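Local coordinates for coat protein (Papaya mosaic virus, PDB 4DOX) that forms the capsid of a flexible filamentous plant virus, its copies probably assembling around the genomic RNA, at residues 49-63 with 82-96. Numbering follows the deposited sequence.
Sequences AKVPAASVTTVALEL and SSIPEISLAQLASIV
Leu63 is the knob of the tight end of this contact. Its side chain sits in a hole made by Leu89, Leu92, Ala93 and Val96. CG stands anti to the backbone N (chi1 171°), and Leu63 CD2 then meets Val96 CG2 tip to tip at 3.8 Å. Leu63 CD1 lies 4.1 Å from Ala93 CB. From helix 103-108, Leu103 touches Leu63 and Phe106 touches Val96. One turn earlier, Val59 crosses Leu92 at about a right angle, with Val59 CG1 3.8 Å from Leu92 CD1. A single knob-into-hole contact thus joins helices 56-70 and 89-98 of the all-helical coat protein; the axes of 56-63 and 89-96 cross at -107° and approach to 9.8 Å. Buried Val51 crosses Ile87, with Val51 CG2 3.9 Å from Ile87 CD1. The contact is more open at exposed Ser83, which the Glu62 carboxylate grips through both oxygens, each using its syn lone pair. Glu62 OE1 accepts from Ser83 N at 2.8 Å, and Glu62 OE2 from Ser83 OG at 2.7 Å. Ser82 OG accepts from Ile84 N, which makes an ST turn, and also donates to Ile87 O. At the loose apolar rim, Pro52 CD and Ile84 CD1 touch tip to tip at 4.0 Å; Pro52 is exposed and Ile84 partly so.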
# COMPACT_ATOMS: atom_id res chain seq x y z
N ALA A 49 -1.77 1.76 -20.12
CA ALA A 49 -0.51 1.09 -20.34
C ALA A 49 -0.73 -0.33 -20.78
O ALA A 49 0.22 -1.04 -21.05
CB ALA A 49 0.30 1.11 -19.11
N LYS A 50 -2.02 -0.74 -21.05
CA LYS A 50 -2.38 -2.10 -21.41
C LYS A 50 -2.53 -3.22 -20.39
O LYS A 50 -2.40 -4.35 -20.70
CB LYS A 50 -1.60 -2.52 -22.63
CG LYS A 50 -2.15 -2.05 -23.93
CD LYS A 50 -1.83 -0.63 -24.22
CE LYS A 50 -2.05 -0.29 -25.63
NZ LYS A 50 -1.02 -0.92 -26.49
N VAL A 51 -2.68 -2.83 -19.16
CA VAL A 51 -3.06 -3.80 -18.14
C VAL A 51 -4.56 -3.93 -18.32
O VAL A 51 -5.22 -2.90 -18.43
CB VAL A 51 -2.80 -3.28 -16.71
CG1 VAL A 51 -3.30 -4.26 -15.65
CG2 VAL A 51 -1.37 -3.04 -16.50
N PRO A 52 -5.10 -5.18 -18.42
CA PRO A 52 -6.56 -5.42 -18.50
C PRO A 52 -7.27 -4.82 -17.30
O PRO A 52 -6.79 -4.96 -16.20
CB PRO A 52 -6.67 -6.96 -18.45
CG PRO A 52 -5.41 -7.42 -19.21
CD PRO A 52 -4.33 -6.42 -18.66
N ALA A 53 -8.39 -4.14 -17.51
CA ALA A 53 -9.15 -3.56 -16.41
C ALA A 53 -9.48 -4.57 -15.26
O ALA A 53 -9.33 -4.27 -14.06
CB ALA A 53 -10.40 -2.87 -16.93
N ALA A 54 -9.92 -5.77 -15.64
CA ALA A 54 -10.09 -6.85 -14.66
C ALA A 54 -8.82 -7.12 -13.77
O ALA A 54 -8.96 -7.48 -12.59
CB ALA A 54 -10.55 -8.14 -15.37
N SER A 55 -7.62 -6.94 -14.32
CA SER A 55 -6.40 -7.37 -13.67
C SER A 55 -5.67 -6.31 -12.87
O SER A 55 -4.65 -6.61 -12.22
CB SER A 55 -5.41 -7.89 -14.72
OG SER A 55 -5.89 -9.06 -15.34
N VAL A 56 -6.15 -5.07 -12.88
CA VAL A 56 -5.37 -4.02 -12.25
C VAL A 56 -5.03 -4.27 -10.77
O VAL A 56 -3.93 -3.90 -10.33
CB VAL A 56 -5.98 -2.63 -12.40
CG1 VAL A 56 -6.16 -2.29 -13.86
CG2 VAL A 56 -7.28 -2.47 -11.56
N THR A 57 -5.94 -4.87 -9.98
CA THR A 57 -5.64 -5.13 -8.55
C THR A 57 -4.58 -6.22 -8.38
O THR A 57 -3.52 -5.98 -7.75
CB THR A 57 -6.87 -5.50 -7.78
OG1 THR A 57 -7.90 -4.54 -8.06
CG2 THR A 57 -6.58 -5.61 -6.25
N THR A 58 -4.83 -7.38 -9.00
CA THR A 58 -3.86 -8.46 -8.93
C THR A 58 -2.48 -8.02 -9.46
O THR A 58 -1.42 -8.50 -9.00
CB THR A 58 -4.33 -9.73 -9.68
OG1 THR A 58 -4.42 -9.48 -11.08
CG2 THR A 58 -5.70 -10.18 -9.20
N VAL A 59 -2.47 -7.14 -10.45
CA VAL A 59 -1.22 -6.78 -11.09
C VAL A 59 -0.51 -5.78 -10.16
O VAL A 59 0.68 -5.90 -9.89
CB VAL A 59 -1.46 -6.31 -12.56
CG1 VAL A 59 -0.30 -5.54 -13.12
CG2 VAL A 59 -1.78 -7.49 -13.44
N ALA A 60 -1.26 -4.83 -9.60
CA ALA A 60 -0.70 -3.96 -8.58
C ALA A 60 -0.05 -4.80 -7.51
O ALA A 60 1.05 -4.48 -7.07
CB ALA A 60 -1.76 -3.10 -7.97
N LEU A 61 -0.72 -5.87 -7.09
CA LEU A 61 -0.16 -6.71 -5.99
C LEU A 61 1.22 -7.29 -6.28
O LEU A 61 1.95 -7.68 -5.37
CB LEU A 61 -1.07 -7.87 -5.63
CG LEU A 61 -1.99 -7.80 -4.42
CD1 LEU A 61 -1.57 -6.77 -3.44
CD2 LEU A 61 -3.35 -7.52 -4.92
N GLU A 62 1.56 -7.38 -7.57
CA GLU A 62 2.86 -7.86 -7.96
C GLU A 62 3.94 -6.88 -7.54
O GLU A 62 5.02 -7.29 -7.11
CB GLU A 62 2.92 -8.09 -9.45
CG GLU A 62 2.06 -9.25 -9.90
CD GLU A 62 2.02 -9.37 -11.40
OE1 GLU A 62 3.08 -9.18 -12.04
OE2 GLU A 62 0.93 -9.66 -11.93
N LEU A 63 3.64 -5.58 -7.65
CA LEU A 63 4.56 -4.55 -7.22
C LEU A 63 4.61 -4.54 -5.70
O LEU A 63 5.70 -4.44 -5.10
CB LEU A 63 4.16 -3.18 -7.78
CG LEU A 63 4.89 -1.93 -7.26
CD1 LEU A 63 6.34 -1.93 -7.62
CD2 LEU A 63 4.25 -0.76 -7.89
N SER A 82 6.65 -7.95 -14.83
CA SER A 82 5.36 -8.25 -14.24
C SER A 82 4.73 -9.35 -15.07
O SER A 82 5.32 -9.76 -16.06
CB SER A 82 4.45 -7.03 -14.24
OG SER A 82 3.78 -6.93 -15.47
N SER A 83 3.52 -9.78 -14.71
CA SER A 83 2.79 -10.77 -15.48
C SER A 83 2.29 -10.26 -16.84
O SER A 83 1.78 -11.07 -17.63
CB SER A 83 1.67 -11.39 -14.67
OG SER A 83 0.62 -10.48 -14.44
N ILE A 84 2.42 -8.96 -17.12
CA ILE A 84 2.01 -8.38 -18.43
C ILE A 84 3.26 -8.12 -19.29
O ILE A 84 4.21 -7.47 -18.82
CB ILE A 84 1.11 -7.04 -18.32
CG1 ILE A 84 -0.08 -7.17 -17.36
CG2 ILE A 84 0.64 -6.56 -19.69
CD1 ILE A 84 -1.00 -8.34 -17.66
N PRO A 85 3.28 -8.63 -20.54
CA PRO A 85 4.55 -8.49 -21.26
C PRO A 85 4.74 -7.05 -21.67
O PRO A 85 3.76 -6.33 -21.98
CB PRO A 85 4.37 -9.37 -22.51
CG PRO A 85 3.13 -10.24 -22.23
CD PRO A 85 2.27 -9.35 -21.35
N GLU A 86 5.99 -6.61 -21.63
CA GLU A 86 6.30 -5.21 -21.94
C GLU A 86 5.74 -4.18 -20.92
O GLU A 86 5.65 -2.98 -21.24
CB GLU A 86 5.92 -4.83 -23.40
CG GLU A 86 7.15 -4.59 -24.39
CD GLU A 86 8.27 -3.65 -23.79
OE1 GLU A 86 7.96 -2.81 -22.87
OE2 GLU A 86 9.46 -3.78 -24.25
N ILE A 87 5.38 -4.66 -19.73
CA ILE A 87 5.27 -3.78 -18.55
C ILE A 87 6.08 -4.39 -17.42
O ILE A 87 5.73 -5.45 -16.95
CB ILE A 87 3.80 -3.56 -18.12
CG1 ILE A 87 2.99 -3.05 -19.31
CG2 ILE A 87 3.70 -2.49 -17.05
CD1 ILE A 87 1.52 -3.05 -19.08
N SER A 88 7.18 -3.75 -17.03
CA SER A 88 8.05 -4.23 -15.92
C SER A 88 7.52 -3.69 -14.60
O SER A 88 6.68 -2.80 -14.60
CB SER A 88 9.49 -3.73 -16.12
OG SER A 88 9.54 -2.32 -16.05
N LEU A 89 7.99 -4.22 -13.47
CA LEU A 89 7.60 -3.67 -12.18
C LEU A 89 8.04 -2.20 -12.08
O LEU A 89 7.28 -1.34 -11.59
CB LEU A 89 8.13 -4.49 -11.00
CG LEU A 89 7.64 -5.95 -10.90
CD1 LEU A 89 8.18 -6.65 -9.69
CD2 LEU A 89 6.12 -6.15 -10.92
N ALA A 90 9.24 -1.91 -12.58
CA ALA A 90 9.71 -0.53 -12.53
C ALA A 90 8.74 0.40 -13.25
O ALA A 90 8.53 1.52 -12.82
CB ALA A 90 11.13 -0.36 -13.09
N GLN A 91 8.15 -0.08 -14.36
CA GLN A 91 7.18 0.74 -15.10
C GLN A 91 5.93 1.03 -14.27
O GLN A 91 5.45 2.17 -14.24
CB GLN A 91 6.85 0.14 -16.44
CG GLN A 91 8.03 0.22 -17.40
CD GLN A 91 7.72 -0.38 -18.78
OE1 GLN A 91 7.93 -1.59 -19.03
NE2 GLN A 91 7.18 0.46 -19.66
N LEU A 92 5.44 0.01 -13.58
CA LEU A 92 4.28 0.15 -12.71
C LEU A 92 4.58 1.11 -11.59
O LEU A 92 3.75 1.94 -11.27
CB LEU A 92 3.84 -1.20 -12.12
CG LEU A 92 3.27 -2.26 -13.07
CD1 LEU A 92 2.85 -3.54 -12.28
CD2 LEU A 92 2.07 -1.68 -13.89
N ALA A 93 5.79 1.02 -11.03
CA ALA A 93 6.23 1.93 -9.99
C ALA A 93 6.22 3.38 -10.49
O ALA A 93 5.84 4.32 -9.74
CB ALA A 93 7.59 1.55 -9.50
N SER A 94 6.63 3.58 -11.74
CA SER A 94 6.62 4.93 -12.27
C SER A 94 5.17 5.42 -12.43
O SER A 94 4.86 6.58 -12.14
CB SER A 94 7.37 4.96 -13.58
OG SER A 94 8.74 4.73 -13.34
N ILE A 95 4.29 4.53 -12.89
CA ILE A 95 2.89 4.83 -13.04
C ILE A 95 2.34 5.23 -11.67
O ILE A 95 1.67 6.25 -11.55
CB ILE A 95 2.13 3.63 -13.61
CG1 ILE A 95 2.39 3.52 -15.10
CG2 ILE A 95 0.65 3.80 -13.42
CD1 ILE A 95 1.81 2.26 -15.72
N VAL A 96 2.66 4.44 -10.64
CA VAL A 96 2.26 4.84 -9.28
C VAL A 96 2.71 6.29 -8.97
O VAL A 96 1.89 7.14 -8.62
CB VAL A 96 2.80 3.87 -8.18
CG1 VAL A 96 2.47 4.43 -6.75
CG2 VAL A 96 2.26 2.41 -8.41